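Local coordinates for protein 2'-5' RNA Ligase (Thermus thermophilus, PDB 1IUH) that belongs to the LigT-like members of the 2H phosphoesterase superfamily, built round an antiparallel sheet flanked by helices, at residues A[22-27]-A[141-146]; A[72-77]-A[148-153]. One frame throughout, in Å; residues are numbered along the deposited sequence.

Interaction 1. Residues A[22-27]-A[141-146]; sequences TKVRPF and PRVPPV
Two loops at the surface of this 2H phosphoesterase-type fold meet where Phe27 lies against Pro141 and Val143 packs against Lys23 and Val24. The first loop follows helix 11-21 and the second leads from strand 130-136 to strand 150-164. Phe27 ends a type I beta turn that starts at Val24, closed by the bond from Phe27 N to Val24 O (3.1 Å). CG of Phe27 stands anti to the carbonyl carbon (chi1 -50°), and the ring extends from there toward the other loop. Pro141 CG sits over one face of the ring, 3.7 Å from the Phe27 centroid and 18° off the normal, a CH-pi contact displaced toward the CD2-CE2 side; Pro141 CD comes within 3.4 Å of Phe27 CD2. Pro26 CB lies over the opposite face, which leaves the ring between two prolines, whose rigid CH2 groups suit an aromatic face.

The contact lies at the surface of the antiparallel-sheet fold and is apolar. Branched Val143 divides its two methyls: CG1 meets Lys23 CB at 3.7 Å, while CG2 lies among Lys23 O, Phe27 CE1 (3.9 Å) and Val24 CG2 (4.1 Å). Further along, Val146 CG2 touches Lys23 CD at 4.0 Å. The lysine chain, bent at chi2 and chi3, lends its methylenes to this valine while its NZ leads away from the loop. Val24 and Val146 also both pack on Trp89 of strand 88-94, and Pro141 O and Val143 N are hydrogen-bonded to Trp30 NE1 and Tyr79 OH.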
loop_
_atom_site.group_PDB
_atom_site.type_symbol
_atom_site.label_atom_id
_atom_site.label_comp_id
_atom_site.label_asym_id
_atom_site.label_seq_id
_atom_site.Cartn_x
_atom_site.Cartn_y
_atom_site.Cartn_z
ATOM N N THR A 22 -17.998 -1.307 6.113
ATOM C CA THR A 22 -19.252 -1.452 6.772
ATOM C C THR A 22 -19.915 -2.781 6.449
ATOM O O THR A 22 -20.534 -3.400 7.337
ATOM C CB THR A 22 -20.120 -0.225 6.383
ATOM O OG1 THR A 22 -19.907 0.812 7.359
ATOM C CG2 THR A 22 -21.577 -0.579 6.262
ATOM N N LYS A 23 -19.752 -3.245 5.207
ATOM C CA LYS A 23 -20.424 -4.488 4.796
ATOM C C LYS A 23 -19.848 -5.678 5.528
ATOM O O LYS A 23 -20.349 -6.790 5.428
ATOM C CB LYS A 23 -20.266 -4.756 3.284
ATOM C CG LYS A 23 -19.998 -3.530 2.368
ATOM C CD LYS A 23 -21.188 -3.121 1.468
ATOM C CE LYS A 23 -22.099 -2.059 2.166
ATOM N NZ LYS A 23 -23.460 -1.856 1.531
ATOM N N VAL A 24 -18.840 -5.436 6.334
ATOM C CA VAL A 24 -18.170 -6.552 6.912
ATOM C C VAL A 24 -18.221 -6.660 8.435
ATOM O O VAL A 24 -17.701 -7.623 9.030
ATOM C CB VAL A 24 -16.720 -6.487 6.311
ATOM C CG1 VAL A 24 -15.730 -6.278 7.365
ATOM C CG2 VAL A 24 -16.462 -7.683 5.376
ATOM N N ARG A 25 -18.866 -5.685 9.065
ATOM C CA ARG A 25 -19.006 -5.673 10.517
ATOM C C ARG A 25 -19.859 -6.851 11.096
ATOM O O ARG A 25 -19.680 -7.269 12.242
ATOM C CB ARG A 25 -19.619 -4.336 10.940
ATOM C CG ARG A 25 -20.179 -4.312 12.355
ATOM C CD ARG A 25 -20.879 -2.990 12.604
ATOM N NE ARG A 25 -19.906 -1.904 12.477
ATOM C CZ ARG A 25 -19.881 -0.837 13.272
ATOM N NH1 ARG A 25 -20.807 -0.731 14.229
ATOM N NH2 ARG A 25 -18.889 0.062 13.172
ATOM N N PRO A 26 -20.845 -7.335 10.329
ATOM C CA PRO A 26 -21.675 -8.442 10.798
ATOM C C PRO A 26 -20.797 -9.714 10.902
ATOM O O PRO A 26 -21.167 -10.711 11.575
ATOM C CB PRO A 26 -22.705 -8.594 9.687
ATOM C CG PRO A 26 -22.738 -7.244 9.017
ATOM C CD PRO A 26 -21.328 -6.799 9.042
ATOM N N PHE A 27 -19.624 -9.696 10.247
ATOM C CA PHE A 27 -18.784 -10.879 10.277
ATOM C C PHE A 27 -17.540 -10.806 11.103
ATOM O O PHE A 27 -16.514 -10.336 10.642
ATOM C CB PHE A 27 -18.438 -11.241 8.880
ATOM C CG PHE A 27 -19.609 -11.301 8.003
ATOM C CD1 PHE A 27 -19.824 -10.322 7.045
ATOM C CD2 PHE A 27 -20.562 -12.305 8.183
ATOM C CE1 PHE A 27 -20.979 -10.325 6.275
ATOM C CE2 PHE A 27 -21.709 -12.314 7.427
ATOM C CZ PHE A 27 -21.913 -11.314 6.475
ATOM N N PRO A 141 -17.493 -14.816 5.519
ATOM C CA PRO A 141 -17.814 -14.942 4.094
ATOM C C PRO A 141 -17.428 -13.755 3.180
ATOM O O PRO A 141 -17.221 -12.639 3.644
ATOM C CB PRO A 141 -19.326 -15.111 4.115
ATOM C CG PRO A 141 -19.722 -14.181 5.191
ATOM C CD PRO A 141 -18.716 -14.527 6.299
ATOM N N ARG A 142 -17.327 -14.036 1.885
ATOM C CA ARG A 142 -17.125 -12.997 0.902
ATOM C C ARG A 142 -18.416 -12.182 1.006
ATOM O O ARG A 142 -19.461 -12.690 1.407
ATOM C CB ARG A 142 -17.106 -13.558 -0.528
ATOM C CG ARG A 142 -16.197 -14.724 -0.733
ATOM C CD ARG A 142 -15.055 -14.456 -1.711
ATOM N NE ARG A 142 -14.073 -15.541 -1.574
ATOM C CZ ARG A 142 -12.963 -15.651 -2.303
ATOM N NH1 ARG A 142 -12.694 -14.732 -3.235
ATOM N NH2 ARG A 142 -12.124 -16.657 -2.097
ATOM N N VAL A 143 -18.337 -10.935 0.599
ATOM C CA VAL A 143 -19.481 -10.016 0.571
ATOM C C VAL A 143 -19.495 -9.558 -0.891
ATOM O O VAL A 143 -18.437 -9.503 -1.517
ATOM C CB VAL A 143 -19.195 -8.789 1.445
ATOM C CG1 VAL A 143 -20.089 -7.620 1.000
ATOM C CG2 VAL A 143 -19.365 -9.148 2.914
ATOM N N PRO A 144 -20.657 -9.184 -1.450
ATOM C CA PRO A 144 -20.645 -8.753 -2.863
ATOM C C PRO A 144 -19.651 -7.649 -3.168
ATOM O O PRO A 144 -19.173 -6.941 -2.278
ATOM C CB PRO A 144 -22.068 -8.267 -3.121
ATOM C CG PRO A 144 -22.910 -9.020 -2.127
ATOM C CD PRO A 144 -22.004 -9.044 -0.862
ATOM N N PRO A 145 -19.320 -7.496 -4.441
ATOM C CA PRO A 145 -18.377 -6.463 -4.873
ATOM C C PRO A 145 -18.839 -5.073 -4.471
ATOM O O PRO A 145 -20.028 -4.838 -4.345
ATOM C CB PRO A 145 -18.359 -6.630 -6.383
ATOM C CG PRO A 145 -18.623 -8.148 -6.568
ATOM C CD PRO A 145 -19.643 -8.460 -5.513
ATOM N N VAL A 146 -17.899 -4.161 -4.232
ATOM C CA VAL A 146 -18.250 -2.778 -3.915
ATOM C C VAL A 146 -17.627 -1.897 -5.014
ATOM O O VAL A 146 -16.385 -1.835 -5.121
ATOM C CB VAL A 146 -17.681 -2.275 -2.551
ATOM C CG1 VAL A 146 -17.896 -0.765 -2.440
ATOM C CG2 VAL A 146 -18.376 -2.937 -1.394
#

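Interaction 2. Residues A[72-77]-A[148-153]; sequences ARLRGT and FGLEWP
With chi1 at -59°, CG of Phe148 stands anti to its own carbonyl carbon and the ring is set against Leu74, whereas Arg73, its CG anti to the backbone N (chi1 174°), bends at chi2 and chi3 on the other side of the strand pair. Leu74 CG lies over the phenyl face in a CH-pi contact, 4.2 Å from the Phe148 centroid and nearer the rim than the centre. The ring edge meets Gly76 N, 3.4 Å from Phe148 CD1, and Thr77 CG2 adds a methyl near CE1.

The backbones form an antiparallel pair. Ala72 and Trp152 exchange two nearly straight bonds, Ala72 N to Trp152 O at 2.9 Å and Trp152 N to Ala72 O at 2.8 Å, and Leu74 N reaches Leu150 O at 2.8 Å; the return bond from Leu150 N to Leu74 O is weak. There Gly149 and Leu150 both face Leu74, a G1 beta bulge, and the positive phi of Gly149 favours glycine. Gly76 is also suited to its place, since a CB would press on the preceding carbonyl O.

Ala72, Leu74, Leu150 and Trp152 share one face, where Val13 and Leu17 of helix 11-21 pack on Leu74, Val13 on Trp152, and Phe98 of helix 96-113 on Ala72 and Trp152. The small Ala72 CB lets the indole lie close, 3.7 Å from the centroid of the Trp152 six-membered ring. Arg73 and Glu151 form a non-hydrogen-bonded pair on the opposite face: Arg73 NH1 and Glu151 OE1 make a long salt bridge of 3.7 Å, guanidinium and carboxylate planes about perpendicular, while Glu151 CB lies over one guanidinium face.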
loop_
_atom_site.group_PDB
_atom_site.type_symbol
_atom_site.label_atom_id
_atom_site.label_comp_id
_atom_site.label_asym_id
_atom_site.label_seq_id
_atom_site.Cartn_x
_atom_site.Cartn_y
_atom_site.Cartn_z
ATOM N N ALA A 72 -5.685 9.219 -9.436
ATOM C CA ALA A 72 -5.948 7.793 -9.281
ATOM C C ALA A 72 -7.479 7.700 -9.174
ATOM O O ALA A 72 -8.179 8.685 -8.825
ATOM C CB ALA A 72 -5.330 7.239 -8.021
ATOM N N ARG A 73 -7.974 6.502 -9.472
ATOM C CA ARG A 73 -9.379 6.181 -9.436
ATOM C C ARG A 73 -9.481 4.914 -8.581
ATOM O O ARG A 73 -8.661 3.995 -8.669
ATOM C CB ARG A 73 -9.839 5.950 -10.856
ATOM C CG ARG A 73 -11.222 5.487 -11.008
ATOM C CD ARG A 73 -11.953 6.301 -12.095
ATOM N NE ARG A 73 -13.198 6.900 -11.571
ATOM C CZ ARG A 73 -13.654 8.100 -11.937
ATOM N NH1 ARG A 73 -12.975 8.816 -12.839
ATOM N NH2 ARG A 73 -14.750 8.615 -11.362
ATOM N N LEU A 74 -10.459 4.919 -7.692
ATOM C CA LEU A 74 -10.743 3.788 -6.821
ATOM C C LEU A 74 -11.715 3.017 -7.704
ATOM O O LEU A 74 -12.592 3.610 -8.319
ATOM C CB LEU A 74 -11.406 4.305 -5.554
ATOM C CG LEU A 74 -11.167 3.577 -4.246
ATOM C CD1 LEU A 74 -9.722 3.335 -4.047
ATOM C CD2 LEU A 74 -11.708 4.410 -3.137
ATOM N N ARG A 75 -11.567 1.709 -7.816
ATOM C CA ARG A 75 -12.461 1.032 -8.733
ATOM C C ARG A 75 -12.767 -0.435 -8.418
ATOM O O ARG A 75 -12.048 -1.316 -8.866
ATOM C CB ARG A 75 -11.832 1.181 -10.124
ATOM C CG ARG A 75 -12.748 0.934 -11.276
ATOM C CD ARG A 75 -12.123 1.439 -12.570
ATOM N NE ARG A 75 -12.881 0.944 -13.724
ATOM C CZ ARG A 75 -12.760 -0.281 -14.232
ATOM N NH1 ARG A 75 -11.893 -1.142 -13.705
ATOM N NH2 ARG A 75 -13.546 -0.653 -15.240
ATOM N N GLY A 76 -13.818 -0.717 -7.654
ATOM C CA GLY A 76 -14.127 -2.120 -7.350
ATOM C C GLY A 76 -13.320 -2.765 -6.247
ATOM O O GLY A 76 -12.286 -2.232 -5.844
ATOM N N THR A 77 -13.786 -3.909 -5.747
ATOM C CA THR A 77 -13.109 -4.636 -4.649
ATOM C C THR A 77 -12.661 -6.017 -5.105
ATOM O O THR A 77 -13.007 -6.425 -6.196
ATOM C CB THR A 77 -14.056 -4.913 -3.513
ATOM O OG1 THR A 77 -15.281 -5.359 -4.094
ATOM C CG2 THR A 77 -14.279 -3.727 -2.641
ATOM N N PHE A 148 -16.670 1.652 -6.708
ATOM C CA PHE A 148 -16.421 2.978 -6.151
ATOM C C PHE A 148 -16.550 4.188 -7.088
ATOM O O PHE A 148 -17.264 5.160 -6.757
ATOM C CB PHE A 148 -15.038 3.028 -5.522
ATOM C CG PHE A 148 -14.830 2.039 -4.420
ATOM C CD1 PHE A 148 -14.261 0.806 -4.680
ATOM C CD2 PHE A 148 -15.123 2.379 -3.092
ATOM C CE1 PHE A 148 -13.971 -0.085 -3.625
ATOM C CE2 PHE A 148 -14.830 1.490 -2.039
ATOM C CZ PHE A 148 -14.247 0.253 -2.318
ATOM N N GLY A 149 -15.826 4.122 -8.224
ATOM C CA GLY A 149 -15.789 5.206 -9.196
ATOM C C GLY A 149 -15.497 6.504 -8.477
ATOM O O GLY A 149 -16.340 7.394 -8.397
ATOM N N LEU A 150 -14.313 6.621 -7.904
ATOM C CA LEU A 150 -13.962 7.834 -7.186
ATOM C C LEU A 150 -12.529 8.240 -7.575
ATOM O O LEU A 150 -11.604 7.481 -7.340
ATOM C CB LEU A 150 -14.064 7.600 -5.680
ATOM C CG LEU A 150 -13.311 8.623 -4.810
ATOM C CD1 LEU A 150 -13.833 10.035 -5.113
ATOM C CD2 LEU A 150 -13.429 8.297 -3.325
ATOM N N GLU A 151 -12.358 9.441 -8.136
ATOM C CA GLU A 151 -11.045 9.925 -8.569
ATOM C C GLU A 151 -10.469 10.822 -7.493
ATOM O O GLU A 151 -11.178 11.510 -6.805
ATOM C CB GLU A 151 -11.143 10.707 -9.908
ATOM C CG GLU A 151 -9.799 10.891 -10.634
ATOM C CD GLU A 151 -9.824 11.818 -11.908
ATOM O OE1 GLU A 151 -10.435 11.489 -12.949
ATOM O OE2 GLU A 151 -9.209 12.901 -11.865
ATOM N N TRP A 152 -9.175 10.783 -7.309
ATOM C CA TRP A 152 -8.584 11.675 -6.343
ATOM C C TRP A 152 -7.166 11.982 -6.815
ATOM O O TRP A 152 -6.599 11.242 -7.624
ATOM C CB TRP A 152 -8.609 11.045 -4.952
ATOM C CG TRP A 152 -7.421 10.253 -4.588
ATOM C CD1 TRP A 152 -6.355 10.685 -3.851
ATOM C CD2 TRP A 152 -7.252 8.837 -4.736
ATOM N NE1 TRP A 152 -5.565 9.636 -3.511
ATOM C CE2 TRP A 152 -6.076 8.488 -4.031
ATOM C CE3 TRP A 152 -7.984 7.830 -5.390
ATOM C CZ2 TRP A 152 -5.607 7.172 -3.947
ATOM C CZ3 TRP A 152 -7.534 6.526 -5.317
ATOM C CH2 TRP A 152 -6.355 6.196 -4.599
ATOM N N PRO A 153 -6.586 13.080 -6.335
ATOM C CA PRO A 153 -5.221 13.547 -6.666
ATOM C C PRO A 153 -4.135 12.904 -5.827
ATOM O O PRO A 153 -4.126 13.118 -4.630
ATOM C CB PRO A 153 -5.282 15.076 -6.352
ATOM C CG PRO A 153 -6.773 15.406 -6.453
ATOM C CD PRO A 153 -7.373 14.178 -5.740
#

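Overall arrangement
From the N terminus, the chain passes through strand 2-8 and helix 11-21 into residues 22-27, the first half of interaction 1, and then runs on to strand 70-80, which carries the first half of interaction 2. After helix 96-113 and strand 130-136 it reaches 141-146, closing the loop of interaction 1, and only a few residues later 148-153 closes that of interaction 2. The segments alternate, so the two closures cross. Their centres are about 19 Å apart, yet they touch where Val146 N probably hydrogen-bonds to Thr77 OG1. Interaction 1 joins two surface loops; interaction 2 joins strands 70-80 and 150-164 within the sheet.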